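Local coordinates for histidine-containing phosphotransfer protein (Zea mays, PDB 1WN0), which probably relays phosphoryl groups between cytokinin sensor histidine kinases and response regulators, as a histidine-containing phosphotransfer protein of the His-to-Asp phosphorelay, at residues A[115-118]-A[119-123]; A[125-128]-A[129-133]. All blocks are in the same frame, centred on the assembly; numbering follows the deposited sequence.

Contact 1: residues A[115-118]-A[119-123]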
loop_
_atom_site.group_PDB
_atom_site.type_symbol
_atom_site.label_atom_id
_atom_site.label_comp_id
_atom_site.label_asym_id
_atom_site.label_seq_id
_atom_site.Cartn_x
_atom_site.Cartn_y
_atom_site.Cartn_z
ATOM N N MET A 115 9.184 -7.732 11.380
ATOM C CA MET A 115 10.069 -6.767 10.763
ATOM C C MET A 115 9.457 -6.419 9.468
ATOM O O MET A 115 9.458 -5.269 9.135
ATOM C CB MET A 115 11.462 -7.370 10.553
ATOM C CG MET A 115 12.092 -7.857 11.763
ATOM S SD MET A 115 13.786 -8.661 11.677
ATOM C CE MET A 115 14.694 -7.348 11.379
ATOM N N ALA A 116 9.009 -7.381 8.627
ATOM C CA ALA A 116 8.494 -6.931 7.350
ATOM C C ALA A 116 7.245 -6.130 7.530
ATOM O O ALA A 116 7.007 -5.137 6.833
ATOM C CB ALA A 116 8.194 -8.084 6.476
ATOM N N LEU A 117 6.418 -6.485 8.533
ATOM C CA LEU A 117 5.309 -5.584 8.801
ATOM C C LEU A 117 5.698 -4.179 9.101
ATOM O O LEU A 117 4.979 -3.249 8.629
ATOM C CB LEU A 117 4.401 -6.044 9.893
ATOM C CG LEU A 117 3.074 -5.323 10.184
ATOM C CD1 LEU A 117 2.207 -5.400 8.877
ATOM C CD2 LEU A 117 2.349 -5.981 11.361
ATOM N N ALA A 118 6.751 -3.957 9.928
ATOM C CA ALA A 118 7.172 -2.562 10.181
ATOM C C ALA A 118 7.691 -1.906 8.924
ATOM O O ALA A 118 7.589 -0.689 8.768
ATOM C CB ALA A 118 8.311 -2.513 11.265
ATOM N N VAL A 119 8.387 -2.672 8.047
ATOM C CA VAL A 119 8.841 -2.004 6.826
ATOM C C VAL A 119 7.609 -1.559 6.053
ATOM O O VAL A 119 7.561 -0.512 5.488
ATOM C CB VAL A 119 9.611 -2.958 5.886
ATOM C CG1 VAL A 119 9.841 -2.289 4.455
ATOM C CG2 VAL A 119 10.939 -3.329 6.475
ATOM N N VAL A 120 6.647 -2.460 5.941
ATOM C CA VAL A 120 5.413 -2.142 5.151
ATOM C C VAL A 120 4.578 -0.995 5.713
ATOM O O VAL A 120 4.103 -0.041 4.951
ATOM C CB VAL A 120 4.645 -3.416 4.779
ATOM C CG1 VAL A 120 3.523 -3.690 5.703
ATOM C CG2 VAL A 120 4.181 -3.301 3.380
ATOM N N ARG A 121 4.504 -0.982 7.033
ATOM C CA ARG A 121 3.911 0.181 7.775
ATOM C C ARG A 121 4.595 1.498 7.478
ATOM O O ARG A 121 3.902 2.460 7.117
ATOM C CB ARG A 121 3.966 0.014 9.272
ATOM C CG ARG A 121 3.129 0.979 10.083
ATOM C CD ARG A 121 3.228 0.767 11.632
ATOM N NE ARG A 121 2.467 -0.406 12.056
ATOM C CZ ARG A 121 2.988 -1.598 12.390
ATOM N NH1 ARG A 121 4.297 -1.846 12.346
ATOM N NH2 ARG A 121 2.189 -2.585 12.773
ATOM N N ASN A 122 5.919 1.543 7.510
ATOM C CA ASN A 122 6.603 2.782 7.161
ATOM C C ASN A 122 6.386 3.229 5.770
ATOM O O ASN A 122 6.085 4.410 5.571
ATOM C CB ASN A 122 8.111 2.706 7.424
ATOM C CG ASN A 122 8.399 2.666 8.941
ATOM O OD1 ASN A 122 7.696 3.290 9.707
ATOM N ND2 ASN A 122 9.376 1.880 9.364
ATOM N N GLU A 123 6.469 2.287 4.794
ATOM C CA GLU A 123 6.331 2.618 3.357
ATOM C C GLU A 123 4.854 3.016 3.068
ATOM O O GLU A 123 4.516 3.931 2.221
ATOM C CB GLU A 123 6.676 1.398 2.542
ATOM C CG GLU A 123 8.176 1.120 2.462
ATOM C CD GLU A 123 8.572 -0.235 1.871
ATOM O OE1 GLU A 123 9.722 -0.399 1.482
ATOM O OE2 GLU A 123 7.767 -1.103 1.748
#

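Contact 2: residues A[125-128]-A[129-133]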
loop_
_atom_site.group_PDB
_atom_site.type_symbol
_atom_site.label_atom_id
_atom_site.label_comp_id
_atom_site.label_asym_id
_atom_site.label_seq_id
_atom_site.Cartn_x
_atom_site.Cartn_y
_atom_site.Cartn_z
ATOM N N TYR A 125 2.680 4.500 5.477
ATOM C CA TYR A 125 2.447 5.820 6.059
ATOM C C TYR A 125 3.038 6.882 5.136
ATOM O O TYR A 125 2.380 7.861 4.863
ATOM C CB TYR A 125 3.013 5.917 7.463
ATOM C CG TYR A 125 2.266 5.090 8.508
ATOM C CD1 TYR A 125 0.989 4.562 8.277
ATOM C CD2 TYR A 125 2.813 4.890 9.765
ATOM C CE1 TYR A 125 0.303 3.811 9.298
ATOM C CE2 TYR A 125 2.102 4.144 10.773
ATOM C CZ TYR A 125 0.848 3.660 10.496
ATOM O OH TYR A 125 0.191 2.938 11.429
ATOM N N ASP A 126 4.210 6.661 4.573
ATOM C CA ASP A 126 4.841 7.649 3.654
ATOM C C ASP A 126 3.980 7.862 2.388
ATOM O O ASP A 126 3.701 9.011 1.973
ATOM C CB ASP A 126 6.251 7.111 3.362
ATOM C CG ASP A 126 7.078 7.993 2.440
ATOM O OD1 ASP A 126 6.737 9.158 2.102
ATOM O OD2 ASP A 126 8.139 7.586 1.978
ATOM N N LEU A 127 3.495 6.777 1.756
ATOM C CA LEU A 127 2.741 6.934 0.544
ATOM C C LEU A 127 1.387 7.479 0.855
ATOM O O LEU A 127 0.889 8.400 0.205
ATOM C CB LEU A 127 2.624 5.612 -0.180
ATOM C CG LEU A 127 2.259 5.582 -1.680
ATOM C CD1 LEU A 127 1.427 4.418 -2.025
ATOM C CD2 LEU A 127 1.696 6.740 -2.206
ATOM N N ARG A 128 0.751 6.957 1.885
ATOM C CA ARG A 128 -0.480 7.574 2.275
ATOM C C ARG A 128 -0.446 9.132 2.384
ATOM O O ARG A 128 -1.376 9.802 1.867
ATOM C CB ARG A 128 -0.950 7.080 3.599
ATOM C CG ARG A 128 -2.333 7.642 3.935
ATOM C CD ARG A 128 -2.957 6.901 5.122
ATOM N NE ARG A 128 -2.197 7.228 6.302
ATOM C CZ ARG A 128 -2.338 6.707 7.523
ATOM N NH1 ARG A 128 -3.281 5.762 7.820
ATOM N NH2 ARG A 128 -1.521 7.201 8.469
ATOM N N ASN A 129 0.581 9.662 3.109
ATOM C CA ASN A 129 0.701 11.089 3.330
ATOM C C ASN A 129 0.817 11.843 2.048
ATOM O O ASN A 129 0.237 12.891 1.947
ATOM C CB ASN A 129 1.861 11.517 4.292
ATOM C CG ASN A 129 1.587 11.032 5.782
ATOM O OD1 ASN A 129 0.387 10.853 6.196
ATOM N ND2 ASN A 129 2.691 10.819 6.575
ATOM N N LYS A 130 1.577 11.318 1.103
ATOM C CA LYS A 130 1.655 11.888 -0.177
ATOM C C LYS A 130 0.296 11.903 -0.861
ATOM O O LYS A 130 -0.109 12.907 -1.452
ATOM C CB LYS A 130 2.649 11.115 -1.030
ATOM C CG LYS A 130 4.055 11.084 -0.453
ATOM C CD LYS A 130 4.837 12.302 -0.765
ATOM C CE LYS A 130 6.167 12.214 -0.140
ATOM N NZ LYS A 130 6.040 11.538 1.124
ATOM N N PHE A 131 -0.393 10.785 -0.816
ATOM C CA PHE A 131 -1.681 10.637 -1.513
ATOM C C PHE A 131 -2.682 11.622 -0.911
ATOM O O PHE A 131 -3.609 12.074 -1.622
ATOM C CB PHE A 131 -2.303 9.202 -1.418
ATOM C CG PHE A 131 -1.807 8.207 -2.439
ATOM C CD1 PHE A 131 -1.394 8.579 -3.716
ATOM C CD2 PHE A 131 -1.828 6.846 -2.129
ATOM C CE1 PHE A 131 -0.977 7.621 -4.608
ATOM C CE2 PHE A 131 -1.409 5.911 -3.027
ATOM C CZ PHE A 131 -0.989 6.296 -4.238
ATOM N N GLN A 132 -2.555 11.888 0.386
ATOM C CA GLN A 132 -3.561 12.682 1.061
ATOM C C GLN A 132 -3.408 14.166 0.647
ATOM O O GLN A 132 -4.389 14.818 0.282
ATOM C CB GLN A 132 -3.488 12.598 2.554
ATOM C CG GLN A 132 -4.187 11.422 3.204
ATOM C CD GLN A 132 -3.686 11.219 4.667
ATOM O OE1 GLN A 132 -4.171 10.299 5.375
ATOM N NE2 GLN A 132 -2.728 12.100 5.137
ATOM N N THR A 133 -2.193 14.679 0.674
ATOM C CA THR A 133 -1.965 16.007 0.064
ATOM C C THR A 133 -2.277 16.008 -1.446
ATOM O O THR A 133 -2.815 16.974 -2.015
ATOM C CB THR A 133 -0.547 16.575 0.426
ATOM O OG1 THR A 133 0.468 16.054 -0.454
ATOM C CG2 THR A 133 -0.097 16.144 1.862
#

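Contact 1: residues A[115-118]-A[119-123]
Arg-121 folds its guanidinium back over the turn of helix that precedes it and lays it obliquely beside Leu-117. The chain leaves the backbone extended and then bends at chi3 (-75°), which carries the head toward the N-terminal end of the helix instead of straight outward. Arg-121 NH2 ends 3.7 Å from Leu-117 CD2, while its NH1 passes 3.7 Å from Ala-118 CA, so the two nitrogens rest against hydrocarbon and neither is hydrogen-bonded across this turn. The other methyl of Leu-117 is used separately: CD1 meets Val-120 CG1 at 3.8 Å, the two side chains crossing at a slant. That same CG1 lies 3.3 Å from Leu-117 O. On the outer side, Asn-122 turns its amide back along the helix, its CG anti to the carbonyl carbon (chi1 -69°). This brings Asn-122 ND2 3.2 Å from Ala-118 O, but the N-H is not aimed at it; the hydrogen bond to that oxygen comes from Asn-122 N. The backbone is regular, with Val-120 N to Ala-116 O (2.8 Å) nearly straight at 167°. Leu-117 faces Leu-61 and Ala-62 of helix 42-64, and Val-120 touches Val-94 and Thr-97 of helix 92-99. These are i to i+3 and i to i+4 neighbours on an amphipathic alpha-helix, one of those forming the four-helix bundle of the HPt domain.

Contact 2: residues A[125-128]-A[129-133]
Asp-126 and Lys-130, one helical turn apart, form a salt bridge in which NZ reaches OD1 at 2.7 Å, meeting the oxygen nearly along its C-O bond. The lysine does not stretch out to get there: bends at chi2 and chi4 curl it back toward the preceding turn, with CG passing 3.2 Å from Asp-126 O.

The apolar contact is on another side of the helix. Leu-127 sets CD2 over the middle of one face of the Phe-131 ring, 3.3 Å from the centroid and only 13° off the ring normal, a CH-pi contact. Leu-127 CD1 also reaches the ring, at Phe-131 CE2 (3.4 Å), so both methyls bear on the aromatic group.

Among the polar side chains, Arg-128 and Gln-132 run side by side in the same direction, their guanidinium and amide planes just 9° apart. Gln-132 OE1 lies 3.5 Å from Arg-128 CG, and the arginine NE is buried here without a hydrogen-bonding partner. NH1, by contrast, makes a salt bridge to Asp-55.

Main-chain bonds of the i to i+4 kind underlie all of this; Phe-131 N to Leu-127 O is 2.9 Å, whereas Gln-132 N to Arg-128 O is more bent, with 134° at the hydrogen.

Leu-127 and Phe-131 turn inward to Phe-50 and Val-47 of helix 42-64, which also carries Asp-55. Phe-131 meets the ring of Phe-27 from helix 25-34 with the two planes inclined to each other, and touches Met-17 of helix 10-19, against which Lys-130 also packs, so this part of helix 110-138 lies between the amino-terminal helices and helix 42-64.

Overall arrangement
Both contacts belong to the long C-terminal helix 110-138, with contact 1 coming first along the chain and contact 2 following after a single residue; their centres are about 15 Å apart. The helix runs straight on from one to the other, and helix 42-64 runs beside both: Ile-58, Leu-61 and Ala-62 meet contact 1, and Val-47, Phe-50, Cys-51 and Asp-55 meet contact 2, as expected for two helices running antiparallel. The remaining neighbours differ. Contact 1 packs against helices 92-99 and 101-106, contact 2 against helices 10-19 and 25-34. One continuous helix thereby joins the four-helix bundle of the phosphotransfer domain to the amino-terminal helices.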